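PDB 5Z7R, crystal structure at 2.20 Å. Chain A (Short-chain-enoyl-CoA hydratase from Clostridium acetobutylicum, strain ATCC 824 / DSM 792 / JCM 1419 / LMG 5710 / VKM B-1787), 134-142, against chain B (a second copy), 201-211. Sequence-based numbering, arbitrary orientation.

Chain A 134-142: EVGLGITPG
Chain B, residues 201-211: SNAPVAVKLSK

Chain A 134-142 opens with a short 3-10 segment, Glu A134 to Gly A136 (phi/psi -48/-47, -65/-22, -65/-26), closed by a 2.8 Å hydrogen bond from Leu A137 N to Glu A134 O. Leu A137 follows at -99/12, and Gly A138 takes a positive phi (73/20), a value that favours glycine. Ile A139 (-127/161), Thr A140 (-85/164) and Pro A141 (-48/143) are extended; Gly A142 ends the stretch at -120/-10. In chain B, Ser B201 (-80/-10), Asn B202 (-91/173) and the N-cap residue Ala B203 (-81/123) lead into a helix running from Pro B204 through Lys B211 and beyond, with phi/psi near -65/-40.

CA atoms pair Gly A136 with Asn B202 (5.0 Å), Gly A138 with Ala B203 (5.0 Å) and Ile A139 with Ala B206 (4.9 Å), so both chains advance in the same sense. One hydrogen bond crosses the contact, nearly straight at 166°: Ala B203 N donates to Val A135 O at 3.2 Å.

Val A135 (chi1 p) points toward chain B and is the residue most covered here; its CG2 lies 3.5 Å from Ala B206 CB and a tight 3.0 Å from Val B207 CG2 (Val B207 chi1 t). Asn B202 (m, chi2 -44°) sets OD1 3.4 Å from Gly A136 CA. Backbone meets small side chains next: Gly A138 CA is 3.6 Å from Ala B203 CB, and Ile A139 O is 3.5 Å from Ala B206 CB, while the Ile A139 side chain (p, t) points away. Thr A140 (p) makes a hydrogen bond from OG1 to Pro A141 O (2.7 Å); its CG2 lies 3.9 Å from Leu B209 CB (Leu B209 m, t) and 3.3 Å from Ser B210 OG. Ser B210 (m) turns that hydroxyl back onto its own helix, donating from OG to Ala B206 O at 2.5 Å.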

# COMPACT_ATOMS: atom_id res chain seq x y z
N GLU A 134 -12.58 -3.45 25.71
CA GLU A 134 -12.74 -2.00 25.53
C GLU A 134 -14.16 -1.56 25.21
O GLU A 134 -14.69 -0.66 25.85
CB GLU A 134 -11.75 -1.47 24.53
CG GLU A 134 -10.33 -1.44 25.09
CD GLU A 134 -9.52 -2.73 24.93
OE1 GLU A 134 -8.27 -2.66 25.05
OE2 GLU A 134 -10.13 -3.79 24.68
N VAL A 135 -14.81 -2.23 24.27
CA VAL A 135 -16.15 -1.81 23.85
C VAL A 135 -17.23 -1.92 24.95
O VAL A 135 -18.29 -1.25 24.89
CB VAL A 135 -16.56 -2.56 22.54
CG1 VAL A 135 -16.86 -4.04 22.78
CG2 VAL A 135 -17.78 -1.90 21.96
N GLY A 136 -16.99 -2.75 25.96
CA GLY A 136 -17.85 -2.73 27.16
C GLY A 136 -17.77 -1.42 27.93
O GLY A 136 -18.71 -1.06 28.66
N LEU A 137 -16.64 -0.73 27.79
CA LEU A 137 -16.37 0.57 28.44
C LEU A 137 -16.60 1.80 27.52
O LEU A 137 -16.22 2.93 27.86
CB LEU A 137 -14.94 0.57 29.02
CG LEU A 137 -14.62 -0.69 29.87
CD1 LEU A 137 -13.65 -1.62 29.17
CD2 LEU A 137 -14.03 -0.36 31.22
N GLY A 138 -17.23 1.59 26.37
CA GLY A 138 -17.56 2.66 25.46
C GLY A 138 -16.37 3.21 24.71
O GLY A 138 -16.45 4.31 24.19
N ILE A 139 -15.30 2.43 24.65
CA ILE A 139 -14.14 2.74 23.82
C ILE A 139 -13.73 1.60 22.89
O ILE A 139 -14.06 0.45 23.11
CB ILE A 139 -12.88 3.07 24.67
CG1 ILE A 139 -12.71 2.10 25.85
CG2 ILE A 139 -12.89 4.51 25.16
CD1 ILE A 139 -11.31 2.18 26.40
N THR A 140 -12.96 1.95 21.85
CA THR A 140 -12.28 0.97 21.01
C THR A 140 -10.98 0.66 21.71
O THR A 140 -10.55 1.42 22.55
CB THR A 140 -11.85 1.56 19.65
OG1 THR A 140 -10.79 2.51 19.86
CG2 THR A 140 -13.01 2.25 18.96
N PRO A 141 -10.33 -0.43 21.32
CA PRO A 141 -8.96 -0.60 21.70
C PRO A 141 -8.17 0.68 21.40
O PRO A 141 -8.44 1.33 20.41
CB PRO A 141 -8.51 -1.79 20.84
CG PRO A 141 -9.77 -2.62 20.71
CD PRO A 141 -10.88 -1.62 20.63
N GLY A 142 -7.23 1.03 22.27
CA GLY A 142 -6.49 2.29 22.23
C GLY A 142 -4.99 2.14 22.09
O GLY A 142 -4.31 3.12 21.83
N SER B 201 -25.06 -5.65 23.63
CA SER B 201 -25.02 -5.24 25.04
C SER B 201 -23.84 -4.30 25.25
O SER B 201 -23.69 -3.70 26.31
CB SER B 201 -24.93 -6.46 25.99
OG SER B 201 -23.58 -6.78 26.37
N ASN B 202 -22.98 -4.20 24.25
CA ASN B 202 -21.87 -3.28 24.28
C ASN B 202 -22.25 -1.94 23.68
O ASN B 202 -23.36 -1.78 23.14
CB ASN B 202 -20.68 -3.89 23.56
CG ASN B 202 -20.05 -5.03 24.33
OD1 ASN B 202 -19.86 -4.94 25.55
ND2 ASN B 202 -19.69 -6.12 23.62
N ALA B 203 -21.32 -0.98 23.80
CA ALA B 203 -21.58 0.41 23.50
C ALA B 203 -21.48 0.59 22.00
O ALA B 203 -20.43 0.33 21.43
CB ALA B 203 -20.59 1.30 24.20
N PRO B 204 -22.55 1.09 21.38
CA PRO B 204 -22.68 1.04 19.93
C PRO B 204 -21.65 1.86 19.16
O PRO B 204 -21.14 1.40 18.13
CB PRO B 204 -24.11 1.49 19.67
CG PRO B 204 -24.50 2.28 20.86
CD PRO B 204 -23.74 1.70 22.02
N VAL B 205 -21.30 3.04 19.64
CA VAL B 205 -20.34 3.85 18.90
C VAL B 205 -18.95 3.23 18.92
O VAL B 205 -18.20 3.32 17.92
CB VAL B 205 -20.33 5.28 19.40
CG1 VAL B 205 -19.17 6.08 18.78
CG2 VAL B 205 -21.67 5.91 19.07
N ALA B 206 -18.63 2.58 20.04
CA ALA B 206 -17.34 1.88 20.17
C ALA B 206 -17.23 0.69 19.25
O ALA B 206 -16.16 0.41 18.74
CB ALA B 206 -17.08 1.46 21.60
N VAL B 207 -18.33 -0.03 19.09
CA VAL B 207 -18.39 -1.17 18.18
C VAL B 207 -18.32 -0.65 16.74
O VAL B 207 -17.55 -1.13 15.94
CB VAL B 207 -19.68 -2.03 18.40
CG1 VAL B 207 -19.90 -3.02 17.26
CG2 VAL B 207 -19.60 -2.81 19.70
N LYS B 208 -19.14 0.35 16.47
CA LYS B 208 -19.20 1.06 15.20
C LYS B 208 -17.80 1.49 14.79
O LYS B 208 -17.30 1.07 13.75
CB LYS B 208 -20.18 2.24 15.33
CG LYS B 208 -20.21 3.21 14.17
CD LYS B 208 -21.42 4.14 14.21
CE LYS B 208 -22.66 3.43 13.65
NZ LYS B 208 -23.88 4.30 13.50
N LEU B 209 -17.14 2.25 15.65
CA LEU B 209 -15.81 2.78 15.36
C LEU B 209 -14.74 1.72 15.34
O LEU B 209 -13.78 1.89 14.61
CB LEU B 209 -15.43 3.90 16.33
CG LEU B 209 -16.21 5.22 16.16
CD1 LEU B 209 -16.01 6.14 17.34
CD2 LEU B 209 -15.79 5.94 14.89
N SER B 210 -14.87 0.68 16.17
CA SER B 210 -13.92 -0.43 16.15
C SER B 210 -14.01 -1.14 14.81
O SER B 210 -12.99 -1.42 14.19
CB SER B 210 -14.13 -1.44 17.28
OG SER B 210 -13.96 -0.85 18.57
N LYS B 211 -15.22 -1.46 14.38
CA LYS B 211 -15.41 -2.00 13.02
C LYS B 211 -14.72 -1.16 11.93
O LYS B 211 -13.96 -1.68 11.11
CB LYS B 211 -16.87 -2.18 12.66
CG LYS B 211 -17.00 -2.66 11.23
CD LYS B 211 -18.31 -3.40 10.99
CE LYS B 211 -18.42 -3.73 9.53
NZ LYS B 211 -19.66 -4.49 9.29